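Local coordinates for protein beta-galactosidase (PDB 3OG2) that probably hydrolyses terminal non-reducing beta-D-galactose residues of beta-D-galactosides, as a family 35 glycoside hydrolase of Trichoderma reesei, at residues Pro428-Asp433 with Ala496-Phe501; Gly256-Trp261 with Tyr308-Ala313; Gly844-Phe847 with Gly851-Leu854; Ala737-Val742 with Pro916-Leu921; Val47-Leu52 with Glu98-Ala103. All blocks are in the same frame, centred on the assembly; numbering follows the deposited sequence.

From the N terminus, interaction 5 comes first, tying the end of barrel strand 38-47 to helix 98-107. Interaction 2 follows in the same TIM-barrel region, where it closes the loop between residues 256-261 and helix 301-313. Interaction 1 lies beyond it in the second, beta-rich domain and joins the loop 428-433 to the end of strand 492-497. These three stand in series along the chain. Interaction 4 spans by far the longest interval, linking two C-terminal all-beta domains, and interaction 3 falls within that interval. Those two touch through Leu845 and Phe847 against Leu920. No contacts cross, and interactions 1 and 3 lie on opposite sides of the chain's centre, about 72 Å apart between centres.

Interaction 1: residues Pro428-Asp433 with Ala496-Phe501; sequences PTSAGD and AVKNPF
Two first torsions bring Ser430 and Lys498 together at the surface. Ser430 OG sits between its own backbone N and carbonyl carbon (chi1 58°), while Lys498 CG lies beside the backbone N and opposite the carbonyl carbon (chi1 -58°). Beyond CG the lysine runs almost fully extended, so the end of the chain is carried across to the serine hydroxyl. Ser430 OG lies 3.4 Å from Lys498 NZ, and Lys498 CE is equally near to Ser430 OG, so the hydroxyl meets the last carbon as well as the ammonium group.

What unites the pair is Asp456: its OD1 forms a salt bridge with Lys498 NZ and a hydrogen bond with Ser430 OG. Ser430 is presented by a type I beta turn from Thr429 to Gly432, closed by Gly432 N to Thr429 O at 2.9 Å. Thr429 OG1 reinforces it twice, accepting from Ala431 N at 2.9 Å in an ST turn and donating to Gly432 O at 2.7 Å, on a lone pair in the carbonyl plane. Just past Lys498, Asn499 OD1 accepts from Phe501 N at 2.9 Å, an Asx turn in which the donor stands above the carbonyl plane.

The contact thus joins the loop between strands 421-427 and 434-436 to the end of strand 492-497 in the second domain. Its chemistry is polar and shared: one carboxylate oxygen gathers a hydroxyl and an ammonium group, and would probably be stabilised in its charged form by both.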
# COMPACT_ATOMS: atom_id res chain seq x y z
N PRO A 428 27.85 -21.87 19.03
CA PRO A 428 28.13 -23.26 18.67
C PRO A 428 28.47 -23.38 17.19
O PRO A 428 27.83 -22.72 16.33
CB PRO A 428 26.81 -23.98 19.02
CG PRO A 428 25.77 -22.91 18.83
CD PRO A 428 26.42 -21.63 19.31
N THR A 429 29.46 -24.21 16.89
CA THR A 429 29.83 -24.48 15.52
C THR A 429 30.20 -25.97 15.40
O THR A 429 30.40 -26.62 16.41
CB THR A 429 31.02 -23.67 14.96
OG1 THR A 429 32.23 -24.19 15.52
CG2 THR A 429 30.97 -22.21 15.37
N SER A 430 30.29 -26.46 14.17
CA SER A 430 30.84 -27.79 13.90
C SER A 430 32.27 -27.97 14.39
O SER A 430 32.74 -29.10 14.51
CB SER A 430 30.85 -28.07 12.40
OG SER A 430 31.63 -27.06 11.72
N ALA A 431 32.98 -26.88 14.71
CA ALA A 431 34.29 -27.05 15.30
C ALA A 431 34.26 -26.84 16.82
O ALA A 431 35.33 -26.73 17.41
CB ALA A 431 35.25 -26.09 14.59
N GLY A 432 33.08 -26.77 17.45
CA GLY A 432 32.88 -26.57 18.87
C GLY A 432 32.47 -25.13 19.15
O GLY A 432 32.25 -24.31 18.25
N ASP A 433 32.33 -24.79 20.43
CA ASP A 433 31.87 -23.45 20.79
C ASP A 433 32.99 -22.43 20.69
O ASP A 433 34.09 -22.69 21.21
CB ASP A 433 31.40 -23.41 22.22
CG ASP A 433 30.21 -24.30 22.52
OD1 ASP A 433 29.40 -24.57 21.59
OD2 ASP A 433 30.11 -24.70 23.70
N ALA A 496 34.95 -16.80 9.27
CA ALA A 496 35.95 -17.83 9.08
C ALA A 496 35.41 -18.80 8.02
O ALA A 496 34.23 -19.14 8.03
CB ALA A 496 36.22 -18.57 10.37
N VAL A 497 36.28 -19.22 7.13
CA VAL A 497 35.93 -20.08 6.02
C VAL A 497 36.63 -21.41 6.18
O VAL A 497 37.87 -21.44 6.31
CB VAL A 497 36.29 -19.45 4.65
CG1 VAL A 497 35.79 -20.33 3.52
CG2 VAL A 497 35.67 -18.04 4.54
N LYS A 498 35.86 -22.51 6.20
CA LYS A 498 36.52 -23.83 6.25
C LYS A 498 37.43 -24.01 5.02
O LYS A 498 37.05 -23.39 4.01
CB LYS A 498 35.50 -24.96 6.32
CG LYS A 498 34.56 -24.82 7.53
CD LYS A 498 33.77 -26.15 7.58
CE LYS A 498 32.67 -26.10 8.62
NZ LYS A 498 31.60 -27.11 8.36
N ASN A 499 38.51 -24.76 5.15
CA ASN A 499 39.52 -24.87 4.08
C ASN A 499 38.99 -24.68 2.67
O ASN A 499 38.30 -25.52 2.12
CB ASN A 499 40.16 -26.27 4.17
CG ASN A 499 41.20 -26.45 3.10
OD1 ASN A 499 41.57 -25.60 2.29
ND2 ASN A 499 41.71 -27.69 3.16
N PRO A 500 39.25 -23.49 2.14
CA PRO A 500 38.72 -23.15 0.82
C PRO A 500 39.64 -23.49 -0.34
O PRO A 500 39.39 -23.09 -1.50
CB PRO A 500 38.59 -21.61 0.95
CG PRO A 500 39.77 -21.20 1.78
CD PRO A 500 39.93 -22.35 2.78
N PHE A 501 40.71 -24.21 -0.09
CA PHE A 501 41.80 -24.36 -1.07
C PHE A 501 41.81 -25.68 -1.78
O PHE A 501 42.73 -25.93 -2.57
CB PHE A 501 43.16 -24.19 -0.35
CG PHE A 501 43.26 -22.80 0.23
CD1 PHE A 501 43.14 -21.67 -0.60
CD2 PHE A 501 43.43 -22.68 1.61
CE1 PHE A 501 43.20 -20.37 -0.06
CE2 PHE A 501 43.52 -21.40 2.13
CZ PHE A 501 43.41 -20.29 1.32

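Interaction 2: residues Gly256-Trp261 with Tyr308-Ala313; sequences GLPTTW and YKNNMA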
# COMPACT_ATOMS: atom_id res chain seq x y z
N GLY A 256 6.59 -2.85 23.24
CA GLY A 256 6.09 -2.87 21.84
C GLY A 256 6.65 -4.02 21.03
O GLY A 256 6.05 -4.44 20.01
N LEU A 257 7.80 -4.61 21.36
CA LEU A 257 8.35 -5.68 20.53
C LEU A 257 7.60 -6.96 20.79
O LEU A 257 7.48 -7.39 21.94
CB LEU A 257 9.84 -5.84 20.86
CG LEU A 257 10.56 -6.79 19.89
CD1 LEU A 257 10.81 -6.15 18.54
CD2 LEU A 257 11.87 -7.28 20.53
N PRO A 258 7.09 -7.65 19.78
CA PRO A 258 6.44 -8.96 20.08
C PRO A 258 7.41 -10.01 20.56
O PRO A 258 8.45 -10.27 19.92
CB PRO A 258 5.92 -9.40 18.71
CG PRO A 258 6.10 -8.28 17.76
CD PRO A 258 7.02 -7.29 18.36
N THR A 259 7.09 -10.64 21.69
CA THR A 259 8.05 -11.61 22.21
C THR A 259 7.40 -12.99 22.37
O THR A 259 8.08 -13.88 22.88
CB THR A 259 8.58 -11.18 23.60
OG1 THR A 259 7.47 -11.04 24.50
CG2 THR A 259 9.30 -9.83 23.49
N THR A 260 6.14 -13.18 21.96
CA THR A 260 5.47 -14.45 22.24
C THR A 260 5.12 -15.25 21.02
O THR A 260 4.52 -16.30 21.15
CB THR A 260 4.16 -14.20 23.03
OG1 THR A 260 3.26 -13.49 22.20
CG2 THR A 260 4.41 -13.33 24.27
N TRP A 261 5.47 -14.78 19.81
CA TRP A 261 4.84 -15.39 18.64
C TRP A 261 5.37 -16.79 18.32
O TRP A 261 4.59 -17.57 17.72
CB TRP A 261 4.97 -14.40 17.48
CG TRP A 261 4.05 -13.24 17.58
CD1 TRP A 261 3.01 -13.05 18.43
CD2 TRP A 261 4.09 -12.05 16.76
NE1 TRP A 261 2.40 -11.83 18.22
CE2 TRP A 261 3.05 -11.21 17.19
CE3 TRP A 261 4.95 -11.67 15.70
CZ2 TRP A 261 2.79 -9.96 16.60
CZ3 TRP A 261 4.69 -10.44 15.13
CH2 TRP A 261 3.64 -9.60 15.56
N TYR A 308 11.71 -6.57 11.91
CA TYR A 308 11.60 -7.66 10.92
C TYR A 308 12.54 -8.79 11.28
O TYR A 308 12.20 -9.97 11.19
CB TYR A 308 11.82 -7.21 9.49
CG TYR A 308 10.77 -6.22 8.97
CD1 TYR A 308 9.72 -5.77 9.75
CD2 TYR A 308 10.87 -5.77 7.66
CE1 TYR A 308 8.78 -4.88 9.24
CE2 TYR A 308 9.95 -4.87 7.15
CZ TYR A 308 8.91 -4.44 7.94
OH TYR A 308 8.00 -3.54 7.43
N LYS A 309 13.76 -8.46 11.75
CA LYS A 309 14.65 -9.55 12.21
C LYS A 309 14.09 -10.20 13.47
O LYS A 309 14.36 -11.39 13.68
CB LYS A 309 16.06 -8.99 12.44
CG LYS A 309 16.72 -8.57 11.11
CD LYS A 309 18.09 -7.94 11.30
CE LYS A 309 18.57 -7.34 9.96
NZ LYS A 309 19.93 -6.83 10.02
N ASN A 310 13.29 -9.47 14.28
CA ASN A 310 12.65 -10.14 15.40
C ASN A 310 11.63 -11.17 14.95
O ASN A 310 11.35 -12.14 15.68
CB ASN A 310 11.97 -9.07 16.26
CG ASN A 310 11.37 -9.63 17.51
OD1 ASN A 310 12.12 -10.18 18.36
ND2 ASN A 310 10.05 -9.51 17.65
N ASN A 311 11.03 -11.04 13.76
CA ASN A 311 10.15 -12.05 13.24
C ASN A 311 10.96 -13.23 12.68
O ASN A 311 10.51 -14.37 12.78
CB ASN A 311 9.25 -11.44 12.12
CG ASN A 311 8.29 -10.42 12.72
OD1 ASN A 311 7.91 -10.50 13.89
ND2 ASN A 311 7.90 -9.43 11.90
N MET A 312 12.13 -12.92 12.09
CA MET A 312 13.02 -14.02 11.70
C MET A 312 13.50 -14.76 12.95
O MET A 312 13.70 -15.98 12.90
CB MET A 312 14.23 -13.46 10.93
CG MET A 312 13.72 -12.72 9.65
SD MET A 312 15.11 -11.86 8.89
CE MET A 312 14.21 -10.58 7.95
N ALA A 313 13.65 -14.04 14.10
CA ALA A 313 14.05 -14.75 15.34
C ALA A 313 13.03 -15.80 15.75
O ALA A 313 13.35 -16.78 16.42
CB ALA A 313 14.23 -13.71 16.41
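Leu257 is the first residue of the loop 256-261 to meet helix 301-313 of the TIM-barrel domain. The branched end of Leu257 lies flat over one face of the Asn310 amide, with CD1 3.6 Å from Asn310 ND2 and CD2 3.6 Å from Asn310 OD1. Pro258 supplies the polar link. Its carbonyl O accepts from Asn310 ND2 at 2.9 Å in a nearly straight bond (N-H...O 167°), with the donor on a lone pair in the carbonyl plane and the acceptor almost in the amide plane. Asn310 reaches there because its CG is turned opposite the backbone N (chi1 -175°), out from the helix. The Pro258 ring also serves its own segment, setting CB 3.6 Å above the centre of the Trp261 ring. At Trp261 the contact continues at the ring edge, where CZ3 comes within 3.5 Å of Asn311 OD1, the indole and amide planes being 24° apart.

Trp261, its side chain about 9 Å from that of galactose-binding Glu278, begins helix 261-268 and, like Asn311, touches Leu276 and Phe279 of strand 275-280. The loop thus packs on helix 301-313, while His237 of strand 236-239 meets the indole edge-to-face.

Interaction 3: residues Gly844-Phe847 with Gly851-Leu854; sequences GLFF and GFHL
A Schellman motif ends the short helix 846-850, and this contact supplies its long backbone bond. Phe847 O, in the first turn, accepts from Phe852 N at 2.9 Å, the donor lying nearly along the C=O axis although the N-H is bent (144°). Between them Gly851 takes a positive phi, a conformation in which a CB would collide with the carbonyl O before it, which favours glycine. The chain then passes straight into a type I beta turn from Gly851 to Leu854, closed by Leu854 N to Gly851 O at 3.0 Å.

Side chains meet on both flanks of the bond. Phe847 CB packs against Phe852 CB at 4.2 Å. With CG placed between backbone N and carbonyl carbon (chi1 74°), the Phe847 ring turns its edge to His853, whose CB lies 3.9 Å from Phe847 CE1. The imidazole edge faces Phe847 O in its own plane. On the other flank, Phe846 CE2 touches Phe852 CE2 at 3.9 Å, in an oblique pair with ring planes 83° apart. Phe886 of strand 883-894 stacks on the Phe847 ring.

Such a 6-to-1 backbone bond, with a glycine in the left-handed helical conformation and an apolar pair across it, is the signature of the Schellman helix C-cap.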
# COMPACT_ATOMS: atom_id res chain seq x y z
N GLY A 844 -22.42 13.76 -5.79
CA GLY A 844 -23.69 14.31 -6.22
C GLY A 844 -23.63 15.80 -6.57
O GLY A 844 -24.73 16.35 -6.77
N LEU A 845 -22.47 16.47 -6.53
CA LEU A 845 -22.52 17.88 -6.84
C LEU A 845 -22.93 18.11 -8.31
O LEU A 845 -22.68 17.28 -9.17
CB LEU A 845 -21.12 18.49 -6.63
CG LEU A 845 -20.70 18.63 -5.15
CD1 LEU A 845 -19.24 19.00 -5.05
CD2 LEU A 845 -21.58 19.63 -4.40
N PHE A 846 -23.58 19.26 -8.57
CA PHE A 846 -24.12 19.52 -9.89
C PHE A 846 -23.10 19.28 -10.98
O PHE A 846 -23.41 18.62 -11.99
CB PHE A 846 -24.62 20.97 -9.95
CG PHE A 846 -24.95 21.47 -11.33
CD1 PHE A 846 -26.20 21.12 -11.88
CD2 PHE A 846 -24.06 22.26 -12.03
CE1 PHE A 846 -26.49 21.58 -13.16
CE2 PHE A 846 -24.35 22.72 -13.31
CZ PHE A 846 -25.59 22.37 -13.86
N PHE A 847 -21.88 19.79 -10.84
CA PHE A 847 -20.94 19.61 -11.98
C PHE A 847 -20.66 18.13 -12.24
O PHE A 847 -20.46 17.72 -13.42
CB PHE A 847 -19.63 20.38 -11.80
CG PHE A 847 -18.67 19.75 -10.77
CD1 PHE A 847 -17.66 18.93 -11.21
CD2 PHE A 847 -18.80 19.98 -9.41
CE1 PHE A 847 -16.74 18.32 -10.36
CE2 PHE A 847 -17.89 19.39 -8.52
CZ PHE A 847 -16.89 18.55 -9.00
N GLY A 851 -21.48 15.58 -15.64
CA GLY A 851 -20.33 15.09 -16.38
C GLY A 851 -19.33 16.19 -16.71
O GLY A 851 -18.44 15.96 -17.54
N PHE A 852 -19.45 17.38 -16.10
CA PHE A 852 -18.58 18.51 -16.45
C PHE A 852 -17.16 18.31 -15.97
O PHE A 852 -16.29 19.06 -16.42
CB PHE A 852 -19.09 19.83 -15.90
CG PHE A 852 -20.38 20.32 -16.54
CD1 PHE A 852 -20.86 19.77 -17.73
CD2 PHE A 852 -21.10 21.33 -15.92
CE1 PHE A 852 -22.05 20.26 -18.29
CE2 PHE A 852 -22.25 21.85 -16.50
CZ PHE A 852 -22.73 21.31 -17.68
N HIS A 853 -16.86 17.34 -15.12
CA HIS A 853 -15.52 16.95 -14.76
C HIS A 853 -14.81 16.10 -15.80
O HIS A 853 -13.62 15.77 -15.60
CB HIS A 853 -15.56 16.16 -13.43
CG HIS A 853 -16.40 14.93 -13.52
ND1 HIS A 853 -15.97 13.62 -13.48
CD2 HIS A 853 -17.74 14.93 -13.65
CE1 HIS A 853 -17.07 12.84 -13.58
NE2 HIS A 853 -18.12 13.64 -13.70
N LEU A 854 -15.50 15.70 -16.85
CA LEU A 854 -14.90 14.80 -17.82
C LEU A 854 -14.07 15.55 -18.85
O LEU A 854 -14.25 16.76 -19.01
CB LEU A 854 -15.99 13.96 -18.52
CG LEU A 854 -16.79 13.06 -17.55
CD1 LEU A 854 -18.00 12.49 -18.29
CD2 LEU A 854 -15.91 11.98 -17.00

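Interaction 4: residues Ala737-Val742 with Pro916-Leu921; sequences AFASSV and PYRALL
Arg918 points its guanidinium end-on at the carbonyl of Ala737, joining strand 917-923 of one all-beta domain to the loop leading into strand 740-744 of the other, both of a family related to galactose-binding beta sandwiches. Both terminal nitrogens hold the one oxygen: NH1 reaches Ala737 O at 2.9 Å and NH2 reaches the same atom at 3.0 Å. The acceptor stays within 9° of the guanidinium plane, whereas the donors are tilted about 20° from the carbonyl plane, and the two N-H bonds are bent.

A turn at chi3 (68°) folds the chain so that one face of the planar group lies against the backbone of Phe738 and Ala739, with Ala739 N 3.8 Å above its plane and displaced toward the rim. NH2 has a second partner in Asp783, a salt bridge, and Asp783 also shares a backbone hydrogen bond with Ala739. Trp961 and Val932 flank the arginine from its own sheet.

A leucine in place of Arg918 would probably leave Asp783 without this charged mate and the Ala737 carbonyl without both donors.

Further back along the arginine, the aliphatic part makes the apolar contact, Ala739 CB packing on Arg918 CD at 3.7 Å.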
# COMPACT_ATOMS: atom_id res chain seq x y z
N ALA A 737 -14.64 14.15 9.45
CA ALA A 737 -14.13 15.28 8.64
C ALA A 737 -15.10 15.69 7.55
O ALA A 737 -14.68 16.42 6.64
CB ALA A 737 -12.73 15.00 8.06
N PHE A 738 -16.37 15.31 7.63
CA PHE A 738 -17.36 15.81 6.67
C PHE A 738 -17.69 17.26 7.00
O PHE A 738 -17.26 17.83 8.01
CB PHE A 738 -18.65 14.96 6.68
CG PHE A 738 -19.67 15.38 7.72
CD1 PHE A 738 -19.42 15.28 9.11
CD2 PHE A 738 -20.91 15.92 7.31
CE1 PHE A 738 -20.38 15.69 10.02
CE2 PHE A 738 -21.87 16.31 8.24
CZ PHE A 738 -21.60 16.22 9.58
N ALA A 739 -18.48 17.87 6.11
CA ALA A 739 -19.07 19.19 6.39
C ALA A 739 -20.47 19.21 5.79
O ALA A 739 -20.82 18.38 4.94
CB ALA A 739 -18.28 20.31 5.73
N SER A 740 -21.24 20.20 6.17
CA SER A 740 -22.56 20.38 5.57
C SER A 740 -22.88 21.88 5.50
O SER A 740 -22.40 22.64 6.37
CB SER A 740 -23.62 19.60 6.31
OG SER A 740 -23.73 19.88 7.69
N SER A 741 -23.64 22.29 4.53
CA SER A 741 -24.01 23.69 4.35
C SER A 741 -25.52 23.76 4.05
O SER A 741 -26.06 22.85 3.39
CB SER A 741 -23.25 24.30 3.18
OG SER A 741 -21.86 24.33 3.46
N VAL A 742 -26.15 24.85 4.47
CA VAL A 742 -27.62 25.00 4.38
C VAL A 742 -27.99 26.36 3.78
O VAL A 742 -27.46 27.38 4.24
CB VAL A 742 -28.25 24.89 5.77
CG1 VAL A 742 -29.78 25.08 5.73
CG2 VAL A 742 -27.87 23.54 6.43
N PRO A 916 -12.37 29.01 5.31
CA PRO A 916 -12.36 27.57 5.08
C PRO A 916 -13.06 27.12 3.80
O PRO A 916 -14.11 27.66 3.43
CB PRO A 916 -13.12 27.03 6.31
CG PRO A 916 -14.01 28.19 6.69
CD PRO A 916 -13.25 29.45 6.42
N TYR A 917 -12.46 26.12 3.13
CA TYR A 917 -13.10 25.57 1.96
C TYR A 917 -12.70 24.09 1.80
O TYR A 917 -11.72 23.64 2.39
CB TYR A 917 -12.73 26.34 0.69
CG TYR A 917 -11.29 26.26 0.23
CD1 TYR A 917 -10.31 27.10 0.79
CD2 TYR A 917 -10.92 25.38 -0.76
CE1 TYR A 917 -9.00 27.03 0.37
CE2 TYR A 917 -9.60 25.32 -1.18
CZ TYR A 917 -8.65 26.13 -0.63
OH TYR A 917 -7.36 26.05 -1.09
N ARG A 918 -13.54 23.47 0.96
CA ARG A 918 -13.26 22.08 0.57
C ARG A 918 -13.08 22.10 -0.94
O ARG A 918 -13.78 22.87 -1.62
CB ARG A 918 -14.41 21.14 0.97
CG ARG A 918 -14.63 21.27 2.49
CD ARG A 918 -15.83 20.48 2.96
NE ARG A 918 -15.74 19.00 2.90
CZ ARG A 918 -15.33 18.24 3.89
NH1 ARG A 918 -14.92 18.80 5.03
NH2 ARG A 918 -15.31 16.93 3.73
N ALA A 919 -12.16 21.33 -1.47
CA ALA A 919 -11.99 21.29 -2.92
C ALA A 919 -11.87 19.83 -3.34
O ALA A 919 -11.45 18.93 -2.57
CB ALA A 919 -10.71 22.03 -3.33
N LEU A 920 -12.28 19.57 -4.56
CA LEU A 920 -12.09 18.28 -5.22
C LEU A 920 -11.19 18.52 -6.45
O LEU A 920 -11.41 19.48 -7.18
CB LEU A 920 -13.41 17.68 -5.68
CG LEU A 920 -14.43 17.43 -4.58
CD1 LEU A 920 -15.77 17.09 -5.19
CD2 LEU A 920 -13.94 16.24 -3.73
N LEU A 921 -10.25 17.61 -6.62
CA LEU A 921 -9.31 17.67 -7.75
C LEU A 921 -9.69 16.58 -8.77
O LEU A 921 -9.78 15.41 -8.36
CB LEU A 921 -7.87 17.46 -7.24
CG LEU A 921 -6.83 17.35 -8.34
CD1 LEU A 921 -6.62 18.67 -9.10
CD2 LEU A 921 -5.50 16.92 -7.68

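Interaction 5: residues Val47-Leu52 with Glu98-Ala103; sequences VHPFRL and EPFFEA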
# COMPACT_ATOMS: atom_id res chain seq x y z
N VAL A 47 0.14 -4.92 -2.19
CA VAL A 47 -0.18 -3.98 -3.29
C VAL A 47 -1.66 -4.11 -3.59
O VAL A 47 -2.13 -5.23 -3.69
CB VAL A 47 0.62 -4.31 -4.56
CG1 VAL A 47 0.22 -3.38 -5.72
CG2 VAL A 47 2.13 -4.25 -4.30
N HIS A 48 -2.35 -3.00 -3.73
CA HIS A 48 -3.81 -3.08 -3.98
C HIS A 48 -4.08 -2.58 -5.38
O HIS A 48 -3.90 -1.41 -5.66
CB HIS A 48 -4.58 -2.22 -2.99
CG HIS A 48 -4.44 -2.76 -1.59
ND1 HIS A 48 -4.78 -2.05 -0.49
CD2 HIS A 48 -3.99 -3.99 -1.20
CE1 HIS A 48 -4.52 -2.84 0.57
NE2 HIS A 48 -4.04 -4.01 0.17
N PRO A 49 -4.46 -3.46 -6.31
CA PRO A 49 -4.56 -3.06 -7.73
C PRO A 49 -5.52 -1.90 -7.90
O PRO A 49 -5.30 -1.05 -8.77
CB PRO A 49 -5.04 -4.32 -8.44
CG PRO A 49 -5.45 -5.28 -7.40
CD PRO A 49 -4.72 -4.91 -6.12
N PHE A 50 -6.60 -1.86 -7.11
CA PHE A 50 -7.56 -0.78 -7.30
C PHE A 50 -7.08 0.58 -6.84
O PHE A 50 -7.77 1.57 -7.14
CB PHE A 50 -8.88 -1.18 -6.59
CG PHE A 50 -8.69 -1.51 -5.12
CD1 PHE A 50 -8.69 -0.49 -4.17
CD2 PHE A 50 -8.53 -2.85 -4.73
CE1 PHE A 50 -8.49 -0.76 -2.81
CE2 PHE A 50 -8.31 -3.09 -3.38
CZ PHE A 50 -8.27 -2.08 -2.43
N ARG A 51 -5.95 0.64 -6.15
CA ARG A 51 -5.38 1.93 -5.72
C ARG A 51 -4.36 2.49 -6.73
O ARG A 51 -3.80 3.56 -6.50
CB ARG A 51 -4.73 1.78 -4.36
CG ARG A 51 -5.85 1.86 -3.27
CD ARG A 51 -5.34 1.48 -1.90
NE ARG A 51 -6.14 2.09 -0.83
CZ ARG A 51 -6.52 1.48 0.28
NH1 ARG A 51 -6.33 0.19 0.54
NH2 ARG A 51 -7.17 2.26 1.15
N LEU A 52 -4.22 1.83 -7.89
CA LEU A 52 -3.34 2.28 -8.97
C LEU A 52 -4.04 1.93 -10.28
O LEU A 52 -3.79 0.84 -10.83
CB LEU A 52 -1.94 1.63 -8.87
CG LEU A 52 -0.97 2.08 -9.98
CD1 LEU A 52 -0.78 3.56 -10.01
CD2 LEU A 52 0.37 1.37 -9.77
N GLU A 98 -6.69 -8.82 -14.84
CA GLU A 98 -5.82 -9.54 -15.78
C GLU A 98 -4.49 -8.83 -15.99
O GLU A 98 -3.45 -9.53 -15.99
CB GLU A 98 -6.57 -9.79 -17.09
CG GLU A 98 -7.81 -10.63 -16.89
CD GLU A 98 -7.69 -11.86 -16.02
OE1 GLU A 98 -6.73 -12.64 -16.21
OE2 GLU A 98 -8.54 -12.04 -15.13
N PRO A 99 -4.42 -7.51 -16.12
CA PRO A 99 -3.07 -6.91 -16.25
C PRO A 99 -2.21 -7.06 -15.01
O PRO A 99 -0.99 -7.06 -15.07
CB PRO A 99 -3.38 -5.42 -16.47
CG PRO A 99 -4.77 -5.43 -17.10
CD PRO A 99 -5.47 -6.48 -16.25
N PHE A 100 -2.83 -7.17 -13.84
CA PHE A 100 -2.14 -7.37 -12.59
C PHE A 100 -1.55 -8.79 -12.60
O PHE A 100 -0.35 -8.95 -12.30
CB PHE A 100 -3.12 -7.14 -11.44
CG PHE A 100 -2.47 -7.06 -10.06
CD1 PHE A 100 -1.83 -5.89 -9.71
CD2 PHE A 100 -2.57 -8.09 -9.14
CE1 PHE A 100 -1.34 -5.72 -8.43
CE2 PHE A 100 -2.03 -7.94 -7.86
CZ PHE A 100 -1.39 -6.75 -7.50
N PHE A 101 -2.36 -9.80 -12.94
CA PHE A 101 -1.83 -11.16 -13.06
C PHE A 101 -0.71 -11.27 -14.09
O PHE A 101 0.30 -11.94 -13.85
CB PHE A 101 -2.94 -12.13 -13.42
CG PHE A 101 -4.09 -12.26 -12.43
CD1 PHE A 101 -3.90 -12.14 -11.05
CD2 PHE A 101 -5.39 -12.50 -12.89
CE1 PHE A 101 -4.94 -12.25 -10.15
CE2 PHE A 101 -6.45 -12.63 -11.96
CZ PHE A 101 -6.21 -12.51 -10.60
N GLU A 102 -0.93 -10.62 -15.24
CA GLU A 102 0.08 -10.67 -16.30
C GLU A 102 1.38 -10.04 -15.86
O GLU A 102 2.48 -10.57 -16.17
CB GLU A 102 -0.48 -10.02 -17.58
CG GLU A 102 -1.62 -10.87 -18.15
CD GLU A 102 -2.14 -10.38 -19.48
OE1 GLU A 102 -1.57 -9.38 -19.98
OE2 GLU A 102 -3.11 -10.98 -20.03
N ALA A 103 1.28 -8.91 -15.15
CA ALA A 103 2.50 -8.27 -14.69
C ALA A 103 3.22 -9.15 -13.66
O ALA A 103 4.43 -9.18 -13.62
CB ALA A 103 2.21 -6.91 -14.07
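Phe100 presents one face of its ring to Pro49, whose CB lies over it, 4.0 Å from the centroid and 22° off the normal, a CH-pi contact offset toward the rim. The proline also reaches along the ring: its CB is 3.8 Å from Phe100 CD1, and its CD stands 4.0 Å from Phe100 CZ. Val47 comes in from a different direction, in the plane of the ring, bringing CG1 to 3.9 Å from Phe100 CE1. The phenyl group is sent from helix 98-107 toward the loop by a first torsion that sets CG opposite the backbone N (chi1 -169°).

More aromatic groups enclose this ring, with Tyr58 and Phe75 meeting it edge-to-face and Phe62 at an intermediate angle. A smaller residue such as alanine in place of Phe100 is likely to open a gap among Pro49, Val47 and these aromatic rings, removing the face on which the proline rests.

Pro49 stands in a short 3-10 segment, 49-51, just beyond barrel strand 38-47, its side chain about 6 Å from that of the galactose-binding Tyr76. In the same turn, Arg51 NH1 donates to His48 ND1 at 2.9 Å, and the same nitrogen bonds to the carbonyl of Ala121, another galactose-binding residue. The chemistry is thus divided: hydrocarbon and aromatic surfaces alone join the loop to the helix, while a polar bond of Arg51 links the loop to a residue of the sugar site.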